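Local coordinates for protein catalase-3 (Neurospora crassa, PDB 4AJ9) that breaks down hydrogen peroxide to water and dioxygen with a heme cofactor, as part of the cell's probable defence against peroxide toxicity, at residues C[40-43]-C[47-50]; C[227-232]-C[302-307]; C[239-244]-C[464-469]; C[565-570]-C[594-599]. One frame throughout, in Å; residues are numbered along the deposited sequence.

Contact 1: residues C[40-43]-C[47-50]; sequences TLLE and FRQK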
loop_
_atom_site.group_PDB
_atom_site.type_symbol
_atom_site.label_atom_id
_atom_site.label_comp_id
_atom_site.label_asym_id
_atom_site.label_seq_id
_atom_site.Cartn_x
_atom_site.Cartn_y
_atom_site.Cartn_z
ATOM N N THR C 40 30.098 2.007 4.443
ATOM C CA THR C 40 29.100 1.629 5.433
ATOM C C THR C 40 28.664 0.181 5.244
ATOM O O THR C 40 28.494 -0.288 4.119
ATOM C CB THR C 40 27.892 2.570 5.382
ATOM O OG1 THR C 40 28.327 3.877 5.758
ATOM C CG2 THR C 40 26.776 2.099 6.347
ATOM N N LEU C 41 28.514 -0.526 6.358
ATOM C CA LEU C 41 28.200 -1.956 6.325
ATOM C C LEU C 41 26.711 -2.199 6.224
ATOM O O LEU C 41 25.917 -1.545 6.904
ATOM C CB LEU C 41 28.720 -2.658 7.586
ATOM C CG LEU C 41 30.237 -2.691 7.714
ATOM C CD1 LEU C 41 30.613 -3.691 8.793
ATOM C CD2 LEU C 41 30.845 -3.051 6.377
ATOM N N LEU C 42 26.338 -3.166 5.395
ATOM C CA LEU C 42 24.950 -3.585 5.311
ATOM C C LEU C 42 24.451 -4.146 6.657
ATOM O O LEU C 42 23.247 -4.135 6.931
ATOM C CB LEU C 42 24.787 -4.623 4.190
ATOM C CG LEU C 42 23.366 -5.129 3.919
ATOM C CD1 LEU C 42 22.502 -3.994 3.373
ATOM C CD2 LEU C 42 23.429 -6.301 2.950
ATOM N N GLU C 43 25.360 -4.637 7.501
ATOM C CA GLU C 43 24.939 -5.222 8.778
ATOM C C GLU C 43 24.628 -4.170 9.831
ATOM O O GLU C 43 24.304 -4.494 10.989
ATOM C CB GLU C 43 25.977 -6.212 9.319
ATOM C CG GLU C 43 27.243 -5.548 9.846
ATOM C CD GLU C 43 28.181 -6.557 10.487
ATOM O OE1 GLU C 43 28.816 -7.344 9.740
ATOM O OE2 GLU C 43 28.269 -6.566 11.736
ATOM N N PHE C 47 21.379 1.753 11.606
ATOM C CA PHE C 47 21.173 2.682 10.501
ATOM C C PHE C 47 19.889 2.389 9.696
ATOM O O PHE C 47 19.057 3.273 9.478
ATOM C CB PHE C 47 22.362 2.665 9.541
ATOM C CG PHE C 47 22.096 3.416 8.272
ATOM C CD1 PHE C 47 22.173 4.800 8.249
ATOM C CD2 PHE C 47 21.746 2.743 7.118
ATOM C CE1 PHE C 47 21.893 5.500 7.092
ATOM C CE2 PHE C 47 21.482 3.432 5.963
ATOM C CZ PHE C 47 21.555 4.812 5.949
ATOM N N ARG C 48 19.747 1.160 9.219
ATOM C CA ARG C 48 18.632 0.854 8.324
ATOM C C ARG C 48 17.271 0.984 8.992
ATOM O O ARG C 48 16.357 1.520 8.389
ATOM C CB ARG C 48 18.798 -0.500 7.614
ATOM C CG ARG C 48 19.730 -0.428 6.396
ATOM C CD ARG C 48 19.889 -1.776 5.679
ATOM N NE ARG C 48 20.538 -2.760 6.537
ATOM C CZ ARG C 48 19.892 -3.624 7.310
ATOM N NH1 ARG C 48 18.565 -3.655 7.316
ATOM N NH2 ARG C 48 20.574 -4.452 8.079
ATOM N N GLN C 49 17.132 0.527 10.237
ATOM C CA GLN C 49 15.834 0.671 10.917
ATOM C C GLN C 49 15.461 2.146 11.161
ATOM O O GLN C 49 14.287 2.529 11.086
ATOM C CB GLN C 49 15.756 -0.162 12.215
ATOM C CG GLN C 49 16.779 0.195 13.306
ATOM C CD GLN C 49 16.310 1.278 14.280
ATOM O OE1 GLN C 49 15.185 1.249 14.765
ATOM N NE2 GLN C 49 17.193 2.242 14.570
ATOM N N LYS C 50 16.459 2.978 11.435
ATOM C CA LYS C 50 16.219 4.411 11.599
ATOM C C LYS C 50 15.831 5.076 10.265
ATOM O O LYS C 50 14.823 5.795 10.179
ATOM C CB LYS C 50 17.448 5.099 12.218
ATOM C CG LYS C 50 17.263 6.609 12.517
ATOM C CD LYS C 50 18.543 7.227 13.136
ATOM C CE LYS C 50 18.447 8.761 13.254
ATOM N NZ LYS C 50 19.640 9.380 13.916
HETATM O O HOH W 1 23.090 -0.771 6.835
#

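Contact 2: residues C[227-232]-C[302-307]; sequences KWHWKT and APLQVL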
loop_
_atom_site.group_PDB
_atom_site.type_symbol
_atom_site.label_atom_id
_atom_site.label_comp_id
_atom_site.label_asym_id
_atom_site.label_seq_id
_atom_site.Cartn_x
_atom_site.Cartn_y
_atom_site.Cartn_z
ATOM N N LYS C 227 -31.170 21.434 8.951
ATOM C CA LYS C 227 -29.899 22.037 8.523
ATOM C C LYS C 227 -29.039 22.278 9.761
ATOM O O LYS C 227 -29.521 22.843 10.754
ATOM C CB LYS C 227 -30.120 23.376 7.793
ATOM C CG LYS C 227 -30.896 23.289 6.476
ATOM C CD LYS C 227 -30.085 22.603 5.382
ATOM C CE LYS C 227 -30.594 22.985 3.990
ATOM N NZ LYS C 227 -29.982 22.160 2.905
ATOM N N TRP C 228 -27.774 21.858 9.708
ATOM C CA TRP C 228 -26.841 22.106 10.807
ATOM C C TRP C 228 -26.128 23.430 10.610
ATOM O O TRP C 228 -25.635 23.730 9.503
ATOM C CB TRP C 228 -25.762 21.014 10.889
ATOM C CG TRP C 228 -26.238 19.633 11.168
ATOM C CD1 TRP C 228 -26.228 18.572 10.303
ATOM C CD2 TRP C 228 -26.753 19.132 12.410
ATOM N NE1 TRP C 228 -26.715 17.451 10.929
ATOM C CE2 TRP C 228 -27.035 17.767 12.224
ATOM C CE3 TRP C 228 -26.988 19.707 13.664
ATOM C CZ2 TRP C 228 -27.566 16.971 13.239
ATOM C CZ3 TRP C 228 -27.509 18.912 14.672
ATOM C CH2 TRP C 228 -27.792 17.564 14.455
ATOM N N HIS C 229 -26.038 24.204 11.689
ATOM C CA HIS C 229 -25.332 25.483 11.671
ATOM C C HIS C 229 -24.404 25.569 12.871
ATOM O O HIS C 229 -24.782 25.185 13.982
ATOM C CB HIS C 229 -26.307 26.661 11.761
ATOM C CG HIS C 229 -27.248 26.776 10.604
ATOM N ND1 HIS C 229 -27.239 27.853 9.745
ATOM C CD2 HIS C 229 -28.248 25.966 10.184
ATOM C CE1 HIS C 229 -28.193 27.701 8.842
ATOM N NE2 HIS C 229 -28.813 26.560 9.079
ATOM N N TRP C 230 -23.191 26.070 12.654
ATOM C CA TRP C 230 -22.322 26.447 13.762
ATOM C C TRP C 230 -22.207 27.960 13.744
ATOM O O TRP C 230 -21.826 28.536 12.730
ATOM C CB TRP C 230 -20.911 25.858 13.613
ATOM C CG TRP C 230 -20.776 24.365 13.797
ATOM C CD1 TRP C 230 -20.503 23.438 12.829
ATOM C CD2 TRP C 230 -20.852 23.645 15.032
ATOM N NE1 TRP C 230 -20.417 22.184 13.392
ATOM C CE2 TRP C 230 -20.630 22.285 14.740
ATOM C CE3 TRP C 230 -21.089 24.021 16.356
ATOM C CZ2 TRP C 230 -20.650 21.300 15.721
ATOM C CZ3 TRP C 230 -21.106 23.046 17.331
ATOM C CH2 TRP C 230 -20.876 21.696 17.010
ATOM N N LYS C 231 -22.520 28.597 14.865
ATOM C CA LYS C 231 -22.491 30.051 14.963
ATOM C C LYS C 231 -21.308 30.459 15.827
ATOM O O LYS C 231 -21.236 30.114 17.002
ATOM C CB LYS C 231 -23.801 30.572 15.565
ATOM C CG LYS C 231 -25.051 30.237 14.750
ATOM C CD LYS C 231 -25.005 30.861 13.363
ATOM C CE LYS C 231 -25.188 32.360 13.413
ATOM N NZ LYS C 231 -24.986 32.989 12.070
ATOM N N THR C 232 -20.359 31.177 15.245
ATOM C CA THR C 232 -19.153 31.512 15.994
ATOM C C THR C 232 -19.460 32.498 17.124
ATOM O O THR C 232 -20.109 33.527 16.911
ATOM C CB THR C 232 -18.036 32.064 15.086
ATOM O OG1 THR C 232 -16.980 32.575 15.902
ATOM C CG2 THR C 232 -18.565 33.175 14.190
ATOM N N ALA C 302 -37.246 29.896 8.513
ATOM C CA ALA C 302 -36.997 28.918 9.569
ATOM C C ALA C 302 -35.805 29.399 10.374
ATOM O O ALA C 302 -34.658 29.299 9.919
ATOM C CB ALA C 302 -36.724 27.546 8.975
ATOM N N PRO C 303 -36.075 29.955 11.560
ATOM C CA PRO C 303 -35.058 30.574 12.413
ATOM C C PRO C 303 -34.128 29.527 13.009
ATOM O O PRO C 303 -34.515 28.363 13.123
ATOM C CB PRO C 303 -35.886 31.218 13.523
ATOM C CG PRO C 303 -37.103 30.362 13.611
ATOM C CD PRO C 303 -37.404 29.955 12.192
ATOM N N LEU C 304 -32.923 29.940 13.384
ATOM C CA LEU C 304 -31.972 29.039 14.019
ATOM C C LEU C 304 -32.431 28.700 15.423
ATOM O O LEU C 304 -32.859 29.573 16.176
ATOM C CB LEU C 304 -30.581 29.677 14.070
ATOM C CG LEU C 304 -30.000 30.059 12.707
ATOM C CD1 LEU C 304 -28.737 30.890 12.852
ATOM C CD2 LEU C 304 -29.735 28.809 11.894
ATOM N N GLN C 305 -32.344 27.425 15.771
ATOM C CA GLN C 305 -32.659 26.989 17.121
ATOM C C GLN C 305 -31.409 26.364 17.714
ATOM O O GLN C 305 -30.918 25.343 17.216
ATOM C CB GLN C 305 -33.829 26.005 17.104
ATOM C CG GLN C 305 -35.036 26.533 16.327
ATOM C CD GLN C 305 -36.220 25.597 16.378
ATOM O OE1 GLN C 305 -36.663 25.199 17.453
ATOM N NE2 GLN C 305 -36.730 25.225 15.211
ATOM N N VAL C 306 -30.876 27.001 18.751
ATOM C CA VAL C 306 -29.622 26.575 19.367
ATOM C C VAL C 306 -29.803 25.303 20.207
ATOM O O VAL C 306 -30.690 25.226 21.056
ATOM C CB VAL C 306 -29.013 27.712 20.232
ATOM C CG1 VAL C 306 -27.756 27.240 20.957
ATOM C CG2 VAL C 306 -28.714 28.941 19.373
ATOM N N LEU C 307 -28.966 24.300 19.960
ATOM C CA LEU C 307 -29.068 23.032 20.677
ATOM C C LEU C 307 -27.997 22.890 21.750
ATOM O O LEU C 307 -28.173 22.160 22.730
ATOM C CB LEU C 307 -28.971 21.841 19.698
ATOM C CG LEU C 307 -30.046 21.693 18.617
ATOM C CD1 LEU C 307 -29.934 20.335 17.912
ATOM C CD2 LEU C 307 -31.440 21.859 19.204
#

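Contact 3: residues C[239-244]-C[464-469]; sequences LVWEEA and IRFEAS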
loop_
_atom_site.group_PDB
_atom_site.type_symbol
_atom_site.label_atom_id
_atom_site.label_comp_id
_atom_site.label_asym_id
_atom_site.label_seq_id
_atom_site.Cartn_x
_atom_site.Cartn_y
_atom_site.Cartn_z
ATOM N N LEU C 239 -10.494 39.215 6.042
ATOM C CA LEU C 239 -9.406 40.058 5.599
ATOM C C LEU C 239 -9.841 40.773 4.321
ATOM O O LEU C 239 -10.974 40.596 3.876
ATOM C CB LEU C 239 -8.197 39.170 5.314
ATOM C CG LEU C 239 -7.805 38.225 6.457
ATOM C CD1 LEU C 239 -6.667 37.279 6.039
ATOM C CD2 LEU C 239 -7.422 39.014 7.708
ATOM N N VAL C 240 -8.953 41.577 3.733
ATOM C CA VAL C 240 -9.147 42.038 2.358
ATOM C C VAL C 240 -8.148 41.302 1.459
ATOM O O VAL C 240 -7.133 40.808 1.948
ATOM C CB VAL C 240 -9.024 43.585 2.226
ATOM C CG1 VAL C 240 -10.111 44.260 3.064
ATOM C CG2 VAL C 240 -7.643 44.070 2.655
ATOM N N TRP C 241 -8.446 41.197 0.168
ATOM C CA TRP C 241 -7.633 40.363 -0.722
ATOM C C TRP C 241 -6.154 40.771 -0.766
ATOM O O TRP C 241 -5.258 39.927 -0.624
ATOM C CB TRP C 241 -8.229 40.308 -2.132
ATOM C CG TRP C 241 -7.408 39.479 -3.075
ATOM C CD1 TRP C 241 -6.840 39.892 -4.248
ATOM C CD2 TRP C 241 -7.025 38.106 -2.905
ATOM N NE1 TRP C 241 -6.139 38.854 -4.825
ATOM C CE2 TRP C 241 -6.236 37.751 -4.020
ATOM C CE3 TRP C 241 -7.274 37.145 -1.920
ATOM C CZ2 TRP C 241 -5.709 36.468 -4.187
ATOM C CZ3 TRP C 241 -6.736 35.872 -2.077
ATOM C CH2 TRP C 241 -5.963 35.546 -3.204
ATOM N N GLU C 242 -5.903 42.066 -0.944
ATOM C CA GLU C 242 -4.536 42.577 -1.010
ATOM C C GLU C 242 -3.734 42.259 0.256
ATOM O O GLU C 242 -2.521 42.145 0.202
ATOM C CB GLU C 242 -4.514 44.090 -1.317
ATOM C CG GLU C 242 -5.371 44.958 -0.411
ATOM C CD GLU C 242 -6.809 45.120 -0.898
ATOM O OE1 GLU C 242 -7.319 44.229 -1.614
ATOM O OE2 GLU C 242 -7.433 46.147 -0.550
ATOM N N GLU C 243 -4.427 42.125 1.385
ATOM C CA GLU C 243 -3.826 41.739 2.658
ATOM C C GLU C 243 -3.539 40.242 2.681
ATOM O O GLU C 243 -2.432 39.805 3.012
ATOM C CB GLU C 243 -4.812 42.059 3.779
ATOM C CG GLU C 243 -4.393 41.669 5.188
ATOM C CD GLU C 243 -5.465 42.028 6.203
ATOM O OE1 GLU C 243 -6.642 42.183 5.791
ATOM O OE2 GLU C 243 -5.138 42.178 7.402
ATOM N N ALA C 244 -4.564 39.460 2.351
ATOM C CA ALA C 244 -4.465 37.999 2.337
ATOM C C ALA C 244 -3.309 37.507 1.472
ATOM O O ALA C 244 -2.673 36.502 1.792
ATOM C CB ALA C 244 -5.780 37.379 1.866
ATOM N N ILE C 464 -13.977 38.999 -8.147
ATOM C CA ILE C 464 -14.296 38.447 -9.463
ATOM C C ILE C 464 -13.461 39.122 -10.544
ATOM O O ILE C 464 -12.943 38.455 -11.444
ATOM C CB ILE C 464 -15.794 38.575 -9.796
ATOM C CG1 ILE C 464 -16.636 37.804 -8.766
ATOM C CG2 ILE C 464 -16.064 38.071 -11.216
ATOM C CD1 ILE C 464 -18.171 38.017 -8.910
ATOM N N ARG C 465 -13.325 40.446 -10.454
ATOM C CA ARG C 465 -12.450 41.178 -11.377
ATOM C C ARG C 465 -11.017 40.648 -11.321
ATOM O O ARG C 465 -10.386 40.411 -12.352
ATOM C CB ARG C 465 -12.427 42.680 -11.042
ATOM C CG ARG C 465 -13.693 43.444 -11.404
ATOM C CD ARG C 465 -13.651 44.869 -10.803
ATOM N NE ARG C 465 -14.657 45.760 -11.380
ATOM C CZ ARG C 465 -14.972 46.959 -10.892
ATOM N NH1 ARG C 465 -14.385 47.419 -9.790
ATOM N NH2 ARG C 465 -15.891 47.699 -11.504
ATOM N N PHE C 466 -10.491 40.487 -10.113
ATOM C CA PHE C 466 -9.113 40.014 -9.965
ATOM C C PHE C 466 -8.966 38.639 -10.632
ATOM O O PHE C 466 -8.132 38.454 -11.523
ATOM C CB PHE C 466 -8.719 39.964 -8.481
ATOM C CG PHE C 466 -7.414 39.251 -8.215
ATOM C CD1 PHE C 466 -7.391 37.879 -8.015
ATOM C CD2 PHE C 466 -6.214 39.959 -8.149
ATOM C CE1 PHE C 466 -6.195 37.208 -7.767
ATOM C CE2 PHE C 466 -5.006 39.298 -7.899
ATOM C CZ PHE C 466 -4.998 37.918 -7.704
ATOM N N GLU C 467 -9.805 37.694 -10.210
ATOM C CA GLU C 467 -9.763 36.312 -10.699
ATOM C C GLU C 467 -9.977 36.168 -12.200
ATOM O O GLU C 467 -9.202 35.502 -12.882
ATOM C CB GLU C 467 -10.789 35.449 -9.951
ATOM C CG GLU C 467 -10.531 35.376 -8.447
ATOM C CD GLU C 467 -10.312 33.961 -7.950
ATOM O OE1 GLU C 467 -10.639 33.004 -8.689
ATOM O OE2 GLU C 467 -9.815 33.805 -6.812
ATOM N N ALA C 468 -11.043 36.775 -12.710
ATOM C CA ALA C 468 -11.406 36.616 -14.107
ATOM C C ALA C 468 -10.366 37.226 -15.055
ATOM O O ALA C 468 -10.194 36.767 -16.185
ATOM C CB ALA C 468 -12.791 37.214 -14.360
ATOM N N SER C 469 -9.676 38.256 -14.584
ATOM C CA SER C 469 -8.633 38.900 -15.364
ATOM C C SER C 469 -7.420 37.986 -15.538
ATOM O O SER C 469 -6.535 38.283 -16.340
ATOM C CB SER C 469 -8.221 40.233 -14.734
ATOM O OG SER C 469 -7.272 40.043 -13.703
#

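Contact 4: residues C[565-570]-C[594-599]; sequences IAEYLA and AERVFS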
loop_
_atom_site.group_PDB
_atom_site.type_symbol
_atom_site.label_atom_id
_atom_site.label_comp_id
_atom_site.label_asym_id
_atom_site.label_seq_id
_atom_site.Cartn_x
_atom_site.Cartn_y
_atom_site.Cartn_z
ATOM N N ILE C 565 7.451 46.128 18.779
ATOM C CA ILE C 565 8.406 45.995 17.684
ATOM C C ILE C 565 9.456 47.091 17.741
ATOM O O ILE C 565 9.120 48.253 17.945
ATOM C CB ILE C 565 7.683 46.100 16.335
ATOM C CG1 ILE C 565 6.585 45.034 16.236
ATOM C CG2 ILE C 565 8.675 46.012 15.159
ATOM C CD1 ILE C 565 5.639 45.256 15.060
ATOM N N ALA C 566 10.725 46.721 17.556
ATOM C CA ALA C 566 11.798 47.705 17.436
ATOM C C ALA C 566 12.908 47.217 16.498
ATOM O O ALA C 566 12.767 46.194 15.829
ATOM C CB ALA C 566 12.362 48.055 18.808
ATOM N N GLU C 567 14.002 47.963 16.444
ATOM C CA GLU C 567 15.075 47.686 15.499
ATOM C C GLU C 567 15.757 46.366 15.805
ATOM O O GLU C 567 16.144 45.638 14.892
ATOM C CB GLU C 567 16.108 48.815 15.507
ATOM C CG GLU C 567 15.564 50.158 15.045
ATOM C CD GLU C 567 15.052 51.012 16.187
ATOM O OE1 GLU C 567 14.708 50.459 17.258
ATOM O OE2 GLU C 567 14.996 52.245 16.004
ATOM N N TYR C 568 15.905 46.071 17.095
ATOM C CA TYR C 568 16.497 44.816 17.555
ATOM C C TYR C 568 15.849 44.402 18.869
ATOM O O TYR C 568 15.062 45.156 19.445
ATOM C CB TYR C 568 18.028 44.920 17.708
ATOM C CG TYR C 568 18.514 45.958 18.710
ATOM C CD1 TYR C 568 18.631 45.656 20.058
ATOM C CD2 TYR C 568 18.873 47.234 18.294
ATOM C CE1 TYR C 568 19.081 46.604 20.973
ATOM C CE2 TYR C 568 19.317 48.187 19.196
ATOM C CZ TYR C 568 19.421 47.866 20.529
ATOM O OH TYR C 568 19.869 48.819 21.417
ATOM N N LEU C 569 16.180 43.215 19.354
ATOM C CA LEU C 569 15.479 42.681 20.509
ATOM C C LEU C 569 16.019 43.204 21.834
ATOM O O LEU C 569 16.550 42.440 22.634
ATOM C CB LEU C 569 15.524 41.154 20.505
ATOM C CG LEU C 569 14.852 40.480 19.310
ATOM C CD1 LEU C 569 14.977 38.984 19.453
ATOM C CD2 LEU C 569 13.380 40.906 19.180
ATOM N N ALA C 570 15.874 44.503 22.071
ATOM C CA ALA C 570 16.222 45.064 23.370
ATOM C C ALA C 570 15.239 44.518 24.401
ATOM O O ALA C 570 14.291 43.810 24.047
ATOM C CB ALA C 570 16.164 46.579 23.326
ATOM N N ALA C 594 8.613 56.852 18.397
ATOM C CA ALA C 594 8.937 55.972 17.283
ATOM C C ALA C 594 8.840 56.692 15.941
ATOM O O ALA C 594 9.240 56.150 14.918
ATOM C CB ALA C 594 8.035 54.743 17.296
ATOM N N GLU C 595 8.311 57.914 15.944
ATOM C CA GLU C 595 8.241 58.695 14.712
ATOM C C GLU C 595 9.623 58.822 14.072
ATOM O O GLU C 595 9.749 59.034 12.862
ATOM C CB GLU C 595 7.627 60.079 14.966
ATOM C CG GLU C 595 8.426 60.980 15.897
ATOM C CD GLU C 595 8.010 60.863 17.347
ATOM O OE1 GLU C 595 7.378 59.850 17.719
ATOM O OE2 GLU C 595 8.312 61.794 18.121
ATOM N N ARG C 596 10.661 58.670 14.886
ATOM C CA ARG C 596 12.035 58.765 14.389
ATOM C C ARG C 596 12.429 57.698 13.354
ATOM O O ARG C 596 13.434 57.854 12.654
ATOM C CB ARG C 596 13.035 58.769 15.551
ATOM C CG ARG C 596 12.990 57.532 16.433
ATOM C CD ARG C 596 14.211 57.500 17.339
ATOM N NE ARG C 596 15.432 57.659 16.556
ATOM C CZ ARG C 596 16.159 56.649 16.087
ATOM N NH1 ARG C 596 15.802 55.393 16.337
ATOM N NH2 ARG C 596 17.247 56.895 15.372
ATOM N N VAL C 597 11.659 56.618 13.251
ATOM C CA VAL C 597 12.002 55.569 12.285
ATOM C C VAL C 597 11.144 55.667 11.037
ATOM O O VAL C 597 11.233 54.830 10.140
ATOM C CB VAL C 597 11.936 54.142 12.895
ATOM C CG1 VAL C 597 12.844 54.048 14.114
ATOM C CG2 VAL C 597 10.501 53.757 13.246
ATOM N N PHE C 598 10.329 56.717 10.973
ATOM C CA PHE C 598 9.492 56.963 9.800
ATOM C C PHE C 598 10.095 57.977 8.831
ATOM O O PHE C 598 9.596 58.148 7.722
ATOM C CB PHE C 598 8.085 57.390 10.228
ATOM C CG PHE C 598 7.322 56.299 10.909
ATOM C CD1 PHE C 598 7.628 55.937 12.207
ATOM C CD2 PHE C 598 6.325 55.612 10.241
ATOM C CE1 PHE C 598 6.941 54.915 12.842
ATOM C CE2 PHE C 598 5.633 54.593 10.873
ATOM C CZ PHE C 598 5.947 54.246 12.170
ATOM N N SER C 599 11.172 58.638 9.244
ATOM C CA SER C 599 11.889 59.549 8.349
ATOM C C SER C 599 13.304 59.821 8.847
ATOM O O SER C 599 13.620 59.574 10.012
ATOM C CB SER C 599 11.144 60.877 8.211
ATOM O OG SER C 599 11.299 61.650 9.389
#

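Contact 1: residues C[40-43]-C[47-50]
The backbone oxygen of L42 is gripped by two nitrogens of one arginine. NH2 of R48 donates to L42 O at 2.9 Å and NE of R48 to the same oxygen at 3.1 Å, so the guanidinium comes side-on, with its NE and NH2 edge against the carbonyl. The oxygen lies close to the guanidinium plane. NH2 stands nearly in line with the C=O bond (168° at the oxygen), whereas NE comes in at a wider slant. Both bonds are somewhat bent, as expected when a single acceptor sits between two neighbouring N-H groups. A bend at chi3 (-64°) turns the end of the R48 chain so that this edge meets L42. Water 1 lies 2.9 Å from L41 O, to which it probably donates, and takes a weak bond from R48 NE. The contact links the loop that follows strand 33-34 to helix 45-55, R48 reaching back from the first turns of the helix across a short connection. This N-terminal part of the catalase chain is threaded among the other subunits of the tetramer. The aliphatic end of L42 adds a little packing, its CD1 lying beside the R48 chain, 4.1 Å from R48 CD. R48 also packs on L353 of the third subunit and Y350 of the fourth.

Contact 2: residues C[227-232]-C[302-307]
L304 sets one methyl squarely on the imidazole of H229: CD2 lies 3.4 Å from the ring centroid, only 8° off the ring normal, a CH-pi contact over the face. The methyl is almost equally near all five ring atoms, the closest being H229 ND1 at 3.4 Å from L304 CD2. The leucine chain meets the histidine at about a right angle, and its other branch, CD1, turns to K231, where CD of the lysine is 3.8 Å away. K231 bends at chi2 and chi3, which lays its aliphatic part across L304 while NZ goes on to a salt bridge with D207. At the imidazole edge, NE2 of H229 is hydrogen-bonded to Q276, which helps fix the rotation of the ring under the methyl. With an alanine here instead of H229, L304 CD2 would probably lose the flat surface it rests on, and Q276 its imidazole partner. Farther along, L307 CD1 approaches W228 CZ3 obliquely at 4.3 Å, an apolar touch at the far end of the indole. The touching parts, 228-231 and 304-307, run 95° apart end to end and share no hydrogen bonds, so side chains alone make this contact. Strand 223-232 and strand 305-314, into which residues 302-304 lead, belong to the antiparallel sheet of the catalase beta-barrel: strand 270-278 pairs with both, while W228 also packs on strand 131-138.

Contact 3: residues C[239-244]-C[464-469]
An edge-to-face aromatic pair joins the first turn of helix 241-250, in the catalase domain, to the C-terminal end of helix 454-468, in the catalase-related immune-responsive region that follows it. The indole of W241 directs its pyrrole edge at the phenyl face of F466, the two planes standing at 65° and the centroids of the five-membered ring and the phenyl 4.2 Å apart. NE1 leads the approach: it sits 3.1 Å above the phenyl plane, over the ring centre, and its nearest atom there is F466 CZ at 3.2 Å. Alongside, W241 CZ2 comes to 3.7 Å from F466 CE1. Both residues hold CG anti to the backbone N (chi1 179° for W241 and 169° for F466), which directs each ring toward the other helix. A serine in place of F466 would probably open a gap beside W241 and take away the aromatic face over which its indole nitrogen lies. At the start of helix 241-250, E243 OE1 accepts from V240 N at the N-cap position. Around the pair, F466 also packs on Q245 of helix 241-250 and on S578 of the fourth subunit, W241 rests on R117, and helix 489-499 flanks helix 454-468 through I464, R465 and A468.

Contact 4: residues C[565-570]-C[594-599]
The charged part of this contact is a salt bridge between OE2 of E567 and NH1 of R596, 3.3 Å apart. The carboxylate oxygen lies at the edge of the guanidinium, near its plane, but the two flat groups are turned 37° against each other, and the side chains cross at about a right angle. E567 bends sharply at chi2 (92°), and R596 folds at chi3 (-52°), which brings its NH1 end back to the glutamate. Hydrogen bonds from outside knit the pair further: the hydroxyl of T539 is bonded to both E567 OE2 and R596 NH1, while E567 OE1 is bonded to T540 N. Each carboxylate oxygen therefore has a polar partner in the loop after strand 533-537, which is likely to steady the buried glutamate charge. Both partners lie in connections that follow the C-terminal ends of parallel strands in the C-terminal domain of long catalases, which by sequence belongs to the class I glutamine amidotransferase-like group. E567 follows strand 561-566, and the 3-10 turn 594-597 comes after strand 587-590. A van der Waals contact completes the set: V597 CG1 lies 3.4 Å from E567 OE2, flanking the oxygen with a methyl, and V597 packs in turn on P613 of helix 612-622.

The four contacts are spread widely and none touches another. Contact 1 lies in the N-terminal arm, its centre about 58 Å from that of contact 2, on opposite sides of the chain's centre, although both belong to the catalase part of the chain. Contacts 2 and 3 are closer, about 30 Å between centres: strand 223-232 leads on to helix 241-250, and their segments alternate along the chain. Contact 3 ties the catalase region to the helices that follow it, while contact 4, about 32 Å from contact 3 by centres, comes last, within the C-terminal domain. Segments of contacts 1, 3 and 4 also touch the fourth subunit, so arm, helical region and C-terminal domain all share in the tetramer.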